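Local coordinates for acyl-CoA synthetase (AMP-forming)/AMP-acid ligase II-like protein (Dyadobacter fermentans, PDB 4GS5) that probably activates carboxylic acids, perhaps medium-chain fatty acids, with ATP as acyl-adenylates and joins them to coenzyme A, at residues A27-L35 and L93-E101; V230-I238 and I246-N254. All coordinates share one frame; numbering follows the deposited sequence.

Interaction 1 of 2, residues A27-L35 and L93-E101; sequences AYDFMEKWL and LMMLVRGME. With EDO (1,2-ethanediol), chain U.
Helices 27-35 and 93-101 run in roughly the same direction, their axes 10.4 Å apart at closest approach and crossing at -44°, with the CA atoms of Met-31 and Leu-96 nearest each other at that level. The packing is knobs-into-holes in both directions: Phe-30 fits among Leu-93, Leu-96, Val-97 and Met-100, and selenomethionine Met-100 fits among Phe-30, Met-31, Trp-34 and Leu-35. The Phe-30 ring has CD2 of Leu-93 over one face, 4.1 Å from CG, while CG2 of Val-97 meets its edge 3.5 Å from CZ. With CG of Phe-30 anti to the backbone N (chi1 173°), the ring is carried across to the second helix. Met-100 is extended to its selenium and then bends at its last torsion, which lays CE against Trp-34, 3.3 Å from CG of the indole. Its SE makes an oblique Met-aromatic contact, 4.4 Å from the centroid of the five-membered ring, and also touches CD2 of Leu-35. The other branch of Val-97, CG1, lies over one indole face near the rim. Leu-96 sends CD1 to Ala-27, 3.8 Å from its CB. Strand 40-46 adds Leu-43, which touches both Phe-30 and Leu-93, and Phe-41, whose ring meets those of Phe-30 and Trp-34; Arg-59 makes a cation-pi contact with Trp-34. At the polar margin, NE1 of Trp-34 gives a weak hydrogen bond to OE2 of Glu-101 at 3.4 Å, in the indole plane but with the carboxylate turned 68° to it. A water donates to the same OE2 from 2.6 Å.

Interaction 2 of 2, residues V230-I238 and I246-N254; sequences VQTNDLVEI and IGRADNVIN
Leu-235 and Gly-247 form an antiparallel hydrogen-bonded pair in the hairpin of strands 230-238 and 242-248, where a classic beta bulge sets both Ile-246 and Gly-247 opposite Leu-235. Gly-247 to Asn-251 read GRADN, matching the A8 motif of adenylating ligases, in which Asp-250 is probably the hinge residue between the large and small domains. Among the backbone bonds, Leu-235 N reaches Gly-247 O at 2.8 Å, though bent to 134° at the hydrogen. Leu-235 O takes two donors from the same face of its carbonyl plane, Ile-246 N at 2.8 Å and Gly-247 N at 3.3 Å, both fairly straight. The backbone angles of Gly-247 call for glycine: a CB would collide with the carbonyl O of Ile-246 and press on CG2 of Val-252.

The apolar contacts centre on Leu-235, whose branches part: CD1 lies 3.5 Å from CA of Ala-249, while CD2 meets CB of Val-252 at 3.6 Å and also CG2 of Ile-246. With an alanine here, the turn after the hairpin would probably lose its apolar hold on strand 230-238, a gap opening beside Ala-249 and Val-252. The other branch of Ile-246, CG1, touches CG of Glu-237.

Polar contacts gather at the exposed end. An ST turn ties Asp-234 N to OG1 of Thr-232, and Asn-233 OD1 binds Arg-215. Arg-248 folds back through bends at chi2 and chi3 (-79° and -63°), laying its guanidinium face over CB and O of Asn-233. Asp-234, whose OD2 is bound by Tyr-179 OH and OD1 weakly by Trp-245 NE1, keeps OD1 4.4 Å from NH1 of Arg-248, too far for a salt bridge; one water spans them, donating to OD1 and accepting from NH1 at 2.6 Å in the guanidinium plane.

Overall arrangement
Along the chain interaction 1 is complete before interaction 2 begins, and the two lie on opposite sides of the chain's centre, their own centres 36 Å apart and nearest atoms about 15 Å apart. They share no helix or strand. Interaction 1 is a buried joint of helices 22-36 and 90-102 in the large N-terminal part, with strand 40-46 and helix 59-72 packed around it. Interaction 2 is a surface contact running from hairpin 230-238/242-248 into strand 252-255, which pairs with 258-261, probably at the start of the small C-terminal domain. In related adenylating ligases that small domain rotates during catalysis, so interaction 2 probably spans the hinge.

Interaction 1 of 2, residues A27-L35 and L93-E101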
loop_
_atom_site.group_PDB
_atom_site.type_symbol
_atom_site.label_atom_id
_atom_site.label_comp_id
_atom_site.label_asym_id
_atom_site.label_seq_id
_atom_site.Cartn_x
_atom_site.Cartn_y
_atom_site.Cartn_z
ATOM N N ALA A 27 -8.948 -0.113 -24.889
ATOM C CA ALA A 27 -8.005 -1.220 -24.803
ATOM C C ALA A 27 -7.376 -1.487 -26.175
ATOM O O ALA A 27 -6.150 -1.562 -26.332
ATOM C CB ALA A 27 -8.719 -2.460 -24.288
ATOM N N TYR A 28 -8.231 -1.608 -27.177
ATOM C CA TYR A 28 -7.767 -1.892 -28.525
ATOM C C TYR A 28 -6.766 -0.828 -28.988
ATOM O O TYR A 28 -5.699 -1.159 -29.513
ATOM C CB TYR A 28 -8.955 -1.999 -29.472
ATOM C CG TYR A 28 -8.566 -2.232 -30.912
ATOM C CD1 TYR A 28 -8.345 -3.522 -31.403
ATOM C CD2 TYR A 28 -8.411 -1.164 -31.782
ATOM C CE1 TYR A 28 -7.989 -3.729 -32.727
ATOM C CE2 TYR A 28 -8.060 -1.361 -33.105
ATOM C CZ TYR A 28 -7.853 -2.640 -33.572
ATOM O OH TYR A 28 -7.501 -2.813 -34.890
ATOM N N ASP A 29 -7.097 0.441 -28.762
ATOM C CA ASP A 29 -6.218 1.552 -29.136
ATOM C C ASP A 29 -4.851 1.486 -28.465
ATOM O O ASP A 29 -3.807 1.659 -29.109
ATOM C CB ASP A 29 -6.882 2.902 -28.836
ATOM C CG ASP A 29 -8.045 3.198 -29.769
ATOM O OD1 ASP A 29 -8.217 2.441 -30.748
ATOM O OD2 ASP A 29 -8.778 4.187 -29.527
ATOM N N PHE A 30 -4.853 1.242 -27.160
ATOM C CA PHE A 30 -3.599 1.082 -26.465
ATOM C C PHE A 30 -2.808 -0.073 -27.061
ATOM O O PHE A 30 -1.621 0.069 -27.357
ATOM C CB PHE A 30 -3.802 0.840 -24.965
ATOM C CG PHE A 30 -2.532 0.513 -24.254
ATOM C CD1 PHE A 30 -1.700 1.521 -23.802
ATOM C CD2 PHE A 30 -2.149 -0.803 -24.064
ATOM C CE1 PHE A 30 -0.515 1.221 -23.152
ATOM C CE2 PHE A 30 -0.970 -1.110 -23.436
ATOM C CZ PHE A 30 -0.151 -0.098 -22.973
HETATM N N MSE A 31 -3.459 -1.218 -27.239
HETATM C CA MSE A 31 -2.758 -2.385 -27.773
HETATM C C MSE A 31 -2.174 -2.136 -29.162
HETATM O O MSE A 31 -1.015 -2.481 -29.435
HETATM C CB MSE A 31 -3.670 -3.604 -27.776
HETATM C CG MSE A 31 -4.017 -4.053 -26.376
HETATM SE SE MSE A 31 -5.402 -5.392 -26.365
HETATM C CE MSE A 31 -4.307 -6.944 -26.814
ATOM N N GLU A 32 -2.977 -1.531 -30.035
ATOM C CA GLU A 32 -2.497 -1.196 -31.363
ATOM C C GLU A 32 -1.236 -0.349 -31.232
ATOM O O GLU A 32 -0.245 -0.596 -31.916
ATOM C CB GLU A 32 -3.579 -0.464 -32.152
ATOM C CG GLU A 32 -4.687 -1.388 -32.650
ATOM C CD GLU A 32 -4.294 -2.171 -33.906
ATOM O OE1 GLU A 32 -4.356 -1.584 -35.016
ATOM O OE2 GLU A 32 -3.929 -3.366 -33.785
ATOM N N LYS A 33 -1.256 0.629 -30.329
ATOM C CA LYS A 33 -0.087 1.486 -30.143
ATOM C C LYS A 33 1.121 0.710 -29.593
ATOM O O LYS A 33 2.253 0.897 -30.057
ATOM C CB LYS A 33 -0.406 2.703 -29.260
ATOM C CG LYS A 33 0.742 3.707 -29.217
ATOM C CD LYS A 33 0.477 4.910 -28.318
ATOM C CE LYS A 33 1.713 5.816 -28.298
ATOM N NZ LYS A 33 1.625 6.948 -27.332
ATOM N N TRP A 34 0.884 -0.160 -28.613
ATOM C CA TRP A 34 1.966 -0.977 -28.075
ATOM C C TRP A 34 2.648 -1.786 -29.183
ATOM O O TRP A 34 3.871 -1.724 -29.352
ATOM C CB TRP A 34 1.464 -1.918 -26.979
ATOM C CG TRP A 34 2.565 -2.749 -26.387
ATOM C CD1 TRP A 34 2.947 -4.000 -26.770
ATOM C CD2 TRP A 34 3.433 -2.376 -25.315
ATOM N NE1 TRP A 34 3.999 -4.430 -26.004
ATOM C CE2 TRP A 34 4.317 -3.452 -25.103
ATOM C CE3 TRP A 34 3.549 -1.235 -24.515
ATOM C CZ2 TRP A 34 5.304 -3.423 -24.113
ATOM C CZ3 TRP A 34 4.529 -1.207 -23.536
ATOM C CH2 TRP A 34 5.389 -2.295 -23.338
ATOM N N LEU A 35 1.847 -2.542 -29.930
ATOM C CA LEU A 35 2.351 -3.383 -31.015
ATOM C C LEU A 35 3.087 -2.579 -32.088
ATOM O O LEU A 35 4.040 -3.071 -32.699
ATOM C CB LEU A 35 1.208 -4.193 -31.640
ATOM C CG LEU A 35 0.453 -5.103 -30.658
ATOM C CD1 LEU A 35 -0.722 -5.788 -31.339
ATOM C CD2 LEU A 35 1.391 -6.135 -30.031
ATOM N N LEU A 93 -4.534 -0.959 -17.796
ATOM C CA LEU A 93 -3.607 -1.017 -18.923
ATOM C C LEU A 93 -2.430 -1.974 -18.659
ATOM O O LEU A 93 -1.959 -2.635 -19.574
ATOM C CB LEU A 93 -3.125 0.384 -19.305
ATOM C CG LEU A 93 -4.276 1.282 -19.785
ATOM C CD1 LEU A 93 -3.767 2.649 -20.203
ATOM C CD2 LEU A 93 -4.990 0.601 -20.941
HETATM N N MSE A 94 -1.966 -2.078 -17.414
HETATM C CA MSE A 94 -0.875 -3.019 -17.136
HETATM C C MSE A 94 -1.268 -4.478 -17.415
HETATM O O MSE A 94 -0.425 -5.300 -17.778
HETATM C CB MSE A 94 -0.299 -2.851 -15.723
HETATM C CG MSE A 94 0.743 -1.733 -15.618
HETATM SE SE MSE A 94 2.418 -2.067 -16.611
HETATM C CE MSE A 94 2.444 -4.001 -16.571
HETATM N N MSE A 95 -2.545 -4.806 -17.266
HETATM C CA MSE A 95 -2.976 -6.168 -17.578
HETATM C C MSE A 95 -2.809 -6.448 -19.074
HETATM O O MSE A 95 -2.485 -7.584 -19.474
HETATM C CB MSE A 95 -4.427 -6.392 -17.145
HETATM C CG MSE A 95 -4.614 -6.464 -15.639
HETATM SE SE MSE A 95 -3.686 -7.998 -14.889
HETATM C CE MSE A 95 -4.711 -9.418 -15.725
ATOM N N LEU A 96 -3.016 -5.413 -19.898
ATOM C CA LEU A 96 -2.864 -5.548 -21.354
ATOM C C LEU A 96 -1.406 -5.735 -21.750
ATOM O O LEU A 96 -1.085 -6.566 -22.598
ATOM C CB LEU A 96 -3.424 -4.320 -22.075
ATOM C CG LEU A 96 -4.873 -3.953 -21.748
ATOM C CD1 LEU A 96 -5.299 -2.757 -22.582
ATOM C CD2 LEU A 96 -5.783 -5.145 -22.000
ATOM N N VAL A 97 -0.532 -4.940 -21.137
ATOM C CA VAL A 97 0.905 -5.034 -21.368
ATOM C C VAL A 97 1.431 -6.414 -21.014
ATOM O O VAL A 97 2.138 -7.038 -21.814
ATOM C CB VAL A 97 1.681 -3.970 -20.555
ATOM C CG1 VAL A 97 3.187 -4.231 -20.631
ATOM C CG2 VAL A 97 1.344 -2.568 -21.068
ATOM N N ARG A 98 1.088 -6.895 -19.816
ATOM C CA ARG A 98 1.462 -8.255 -19.410
ATOM C C ARG A 98 0.942 -9.259 -20.432
ATOM O O ARG A 98 1.674 -10.129 -20.897
ATOM C CB ARG A 98 0.903 -8.587 -18.023
ATOM C CG ARG A 98 1.553 -7.806 -16.891
ATOM C CD ARG A 98 0.678 -7.825 -15.635
ATOM N NE ARG A 98 1.206 -6.947 -14.595
ATOM C CZ ARG A 98 0.473 -6.406 -13.627
ATOM N NH1 ARG A 98 -0.829 -6.649 -13.559
ATOM N NH2 ARG A 98 1.039 -5.623 -12.729
ATOM N N GLY A 99 -0.329 -9.120 -20.787
ATOM C CA GLY A 99 -0.938 -9.974 -21.793
ATOM C C GLY A 99 -0.177 -10.036 -23.106
ATOM O O GLY A 99 -0.027 -11.111 -23.690
HETATM N N MSE A 100 0.298 -8.891 -23.589
HETATM C CA MSE A 100 0.986 -8.869 -24.875
HETATM C C MSE A 100 2.443 -9.297 -24.756
HETATM O O MSE A 100 2.997 -9.914 -25.666
HETATM C CB MSE A 100 0.895 -7.491 -25.519
HETATM C CG MSE A 100 -0.465 -7.168 -26.090
HETATM SE SE MSE A 100 -0.411 -5.388 -26.824
HETATM C CE MSE A 100 -0.111 -4.371 -25.193
ATOM N N GLU A 101 3.070 -8.957 -23.638
ATOM C CA GLU A 101 4.457 -9.342 -23.429
ATOM C C GLU A 101 4.606 -10.827 -23.119
ATOM O O GLU A 101 5.597 -11.443 -23.497
ATOM C CB GLU A 101 5.083 -8.500 -22.323
ATOM C CG GLU A 101 5.368 -7.083 -22.761
ATOM C CD GLU A 101 6.417 -7.042 -23.855
ATOM O OE1 GLU A 101 7.618 -7.155 -23.520
ATOM O OE2 GLU A 101 6.041 -6.918 -25.043
HETATM C C1 EDO U . -0.838 5.926 -25.010
HETATM O O1 EDO U . -0.242 7.226 -25.193
HETATM C C2 EDO U . -2.346 6.035 -25.177
HETATM O O2 EDO U . -2.885 4.813 -25.665
HETATM O O HOH W 1 4.744 -7.505 -27.254
#

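Interaction 2 of 2, residues V230-I238 and I246-N254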
loop_
_atom_site.group_PDB
_atom_site.type_symbol
_atom_site.label_atom_id
_atom_site.label_comp_id
_atom_site.label_asym_id
_atom_site.label_seq_id
_atom_site.Cartn_x
_atom_site.Cartn_y
_atom_site.Cartn_z
ATOM N N VAL A 230 13.892 5.807 -6.214
ATOM C CA VAL A 230 12.708 6.450 -5.684
ATOM C C VAL A 230 12.746 6.305 -4.171
ATOM O O VAL A 230 12.850 5.193 -3.652
ATOM C CB VAL A 230 11.435 5.784 -6.242
ATOM C CG1 VAL A 230 10.192 6.303 -5.527
ATOM C CG2 VAL A 230 11.335 6.015 -7.740
ATOM N N GLN A 231 12.678 7.429 -3.467
ATOM C CA GLN A 231 12.737 7.432 -2.009
ATOM C C GLN A 231 11.325 7.520 -1.449
ATOM O O GLN A 231 10.627 8.500 -1.708
ATOM C CB GLN A 231 13.561 8.631 -1.522
ATOM C CG GLN A 231 13.699 8.690 0.001
ATOM C CD GLN A 231 14.405 7.468 0.561
ATOM O OE1 GLN A 231 15.599 7.282 0.343
ATOM N NE2 GLN A 231 13.665 6.620 1.269
ATOM N N THR A 232 10.889 6.499 -0.707
ATOM C CA THR A 232 9.563 6.546 -0.087
ATOM C C THR A 232 9.672 7.232 1.261
ATOM O O THR A 232 10.773 7.569 1.703
ATOM C CB THR A 232 8.966 5.151 0.146
ATOM O OG1 THR A 232 9.701 4.471 1.182
ATOM C CG2 THR A 232 9.000 4.330 -1.136
ATOM N N ASN A 233 8.533 7.448 1.911
ATOM C CA ASN A 233 8.542 7.874 3.305
ATOM C C ASN A 233 8.008 6.728 4.171
ATOM O O ASN A 233 7.503 6.955 5.274
ATOM C CB ASN A 233 7.724 9.158 3.507
ATOM C CG ASN A 233 8.304 10.358 2.757
ATOM O OD1 ASN A 233 9.499 10.636 2.842
ATOM N ND2 ASN A 233 7.447 11.081 2.025
ATOM N N ASP A 234 8.115 5.500 3.660
ATOM C CA ASP A 234 7.756 4.314 4.438
ATOM C C ASP A 234 8.919 3.791 5.279
ATOM O O ASP A 234 9.900 3.277 4.743
ATOM C CB ASP A 234 7.260 3.179 3.531
ATOM C CG ASP A 234 5.930 3.493 2.860
ATOM O OD1 ASP A 234 5.104 4.217 3.454
ATOM O OD2 ASP A 234 5.716 3.015 1.736
ATOM N N LEU A 235 8.794 3.911 6.598
ATOM C CA LEU A 235 9.696 3.243 7.534
ATOM C C LEU A 235 9.547 1.717 7.414
ATOM O O LEU A 235 8.444 1.174 7.560
ATOM C CB LEU A 235 9.331 3.670 8.954
ATOM C CG LEU A 235 10.376 3.753 10.048
ATOM C CD1 LEU A 235 11.398 4.838 9.724
ATOM C CD2 LEU A 235 9.679 4.040 11.377
ATOM N N VAL A 236 10.657 1.019 7.181
ATOM C CA VAL A 236 10.612 -0.422 6.966
ATOM C C VAL A 236 11.750 -1.131 7.695
ATOM O O VAL A 236 12.724 -0.519 8.089
ATOM C CB VAL A 236 10.688 -0.792 5.452
ATOM C CG1 VAL A 236 9.567 -0.067 4.656
ATOM C CG2 VAL A 236 12.058 -0.448 4.862
ATOM N N GLU A 237 11.624 -2.435 7.852
ATOM C CA GLU A 237 12.766 -3.239 8.232
ATOM C C GLU A 237 12.989 -4.247 7.134
ATOM O O GLU A 237 12.099 -5.041 6.829
ATOM C CB GLU A 237 12.505 -3.949 9.557
ATOM C CG GLU A 237 12.728 -3.071 10.766
ATOM C CD GLU A 237 14.200 -2.963 11.147
ATOM O OE1 GLU A 237 15.043 -3.631 10.502
ATOM O OE2 GLU A 237 14.512 -2.208 12.095
ATOM N N ILE A 238 14.165 -4.204 6.518
ATOM C CA ILE A 238 14.509 -5.178 5.486
ATOM C C ILE A 238 14.988 -6.507 6.097
ATOM O O ILE A 238 15.714 -6.513 7.084
ATOM C CB ILE A 238 15.522 -4.586 4.466
ATOM C CG1 ILE A 238 14.829 -3.481 3.648
ATOM C CG2 ILE A 238 16.069 -5.662 3.533
ATOM C CD1 ILE A 238 15.728 -2.721 2.722
ATOM N N ILE A 246 6.851 -0.786 8.789
ATOM C CA ILE A 246 6.814 -0.443 10.212
ATOM C C ILE A 246 5.902 0.755 10.469
ATOM O O ILE A 246 5.145 0.754 11.434
ATOM C CB ILE A 246 8.208 -0.067 10.726
ATOM C CG1 ILE A 246 9.178 -1.252 10.593
ATOM C CG2 ILE A 246 8.142 0.437 12.165
ATOM C CD1 ILE A 246 8.630 -2.555 11.155
ATOM N N GLY A 247 5.993 1.783 9.617
ATOM C CA GLY A 247 5.232 3.008 9.823
ATOM C C GLY A 247 5.759 4.230 9.062
ATOM O O GLY A 247 6.320 4.096 7.975
ATOM N N ARG A 248 5.556 5.417 9.631
ATOM C CA ARG A 248 6.104 6.666 9.087
ATOM C C ARG A 248 7.206 7.214 9.985
ATOM O O ARG A 248 7.054 7.273 11.213
ATOM C CB ARG A 248 4.994 7.705 8.933
ATOM C CG ARG A 248 3.891 7.239 8.049
ATOM C CD ARG A 248 4.270 7.367 6.574
ATOM N NE ARG A 248 4.492 8.757 6.199
ATOM C CZ ARG A 248 4.342 9.229 4.967
ATOM N NH1 ARG A 248 3.960 8.416 3.988
ATOM N NH2 ARG A 248 4.566 10.512 4.715
ATOM N N ALA A 249 8.319 7.612 9.374
ATOM C CA ALA A 249 9.573 7.843 10.111
ATOM C C ALA A 249 9.452 8.688 11.389
ATOM O O ALA A 249 9.996 8.331 12.452
ATOM C CB ALA A 249 10.625 8.436 9.184
ATOM N N ASP A 250 8.738 9.802 11.280
ATOM C CA ASP A 250 8.656 10.764 12.367
ATOM C C ASP A 250 7.612 10.369 13.395
ATOM O O ASP A 250 7.406 11.076 14.378
ATOM C CB ASP A 250 8.332 12.155 11.818
ATOM C CG ASP A 250 9.431 12.698 10.926
ATOM O OD1 ASP A 250 10.308 13.428 11.440
ATOM O OD2 ASP A 250 9.421 12.395 9.713
ATOM N N ASN A 251 6.950 9.240 13.176
ATOM C CA ASN A 251 5.906 8.813 14.103
ATOM C C ASN A 251 6.307 7.600 14.965
ATOM O O ASN A 251 5.523 7.136 15.806
ATOM C CB ASN A 251 4.611 8.517 13.328
ATOM C CG ASN A 251 3.424 8.287 14.246
ATOM O OD1 ASN A 251 3.337 8.869 15.332
ATOM N ND2 ASN A 251 2.510 7.421 13.823
ATOM N N VAL A 252 7.519 7.087 14.745
ATOM C CA VAL A 252 7.988 5.897 15.453
ATOM C C VAL A 252 9.358 6.187 16.056
ATOM O O VAL A 252 10.240 6.739 15.388
ATOM C CB VAL A 252 8.080 4.662 14.535
ATOM C CG1 VAL A 252 8.408 3.427 15.355
ATOM C CG2 VAL A 252 6.758 4.429 13.780
ATOM N N ILE A 253 9.532 5.861 17.331
ATOM C CA ILE A 253 10.835 6.038 17.950
ATOM C C ILE A 253 11.368 4.685 18.402
ATOM O O ILE A 253 10.615 3.713 18.497
ATOM C CB ILE A 253 10.792 6.994 19.161
ATOM C CG1 ILE A 253 9.944 6.389 20.283
ATOM C CG2 ILE A 253 10.260 8.374 18.750
ATOM C CD1 ILE A 253 10.026 7.167 21.563
ATOM N N ASN A 254 12.665 4.636 18.681
ATOM C CA ASN A 254 13.277 3.415 19.180
ATOM C C ASN A 254 13.915 3.696 20.523
ATOM O O ASN A 254 14.944 4.367 20.605
ATOM C CB ASN A 254 14.304 2.864 18.191
ATOM C CG ASN A 254 14.861 1.521 18.626
ATOM O OD1 ASN A 254 14.593 1.070 19.730
ATOM N ND2 ASN A 254 15.646 0.887 17.766
HETATM O O HOH W 2 2.942 6.031 3.948
#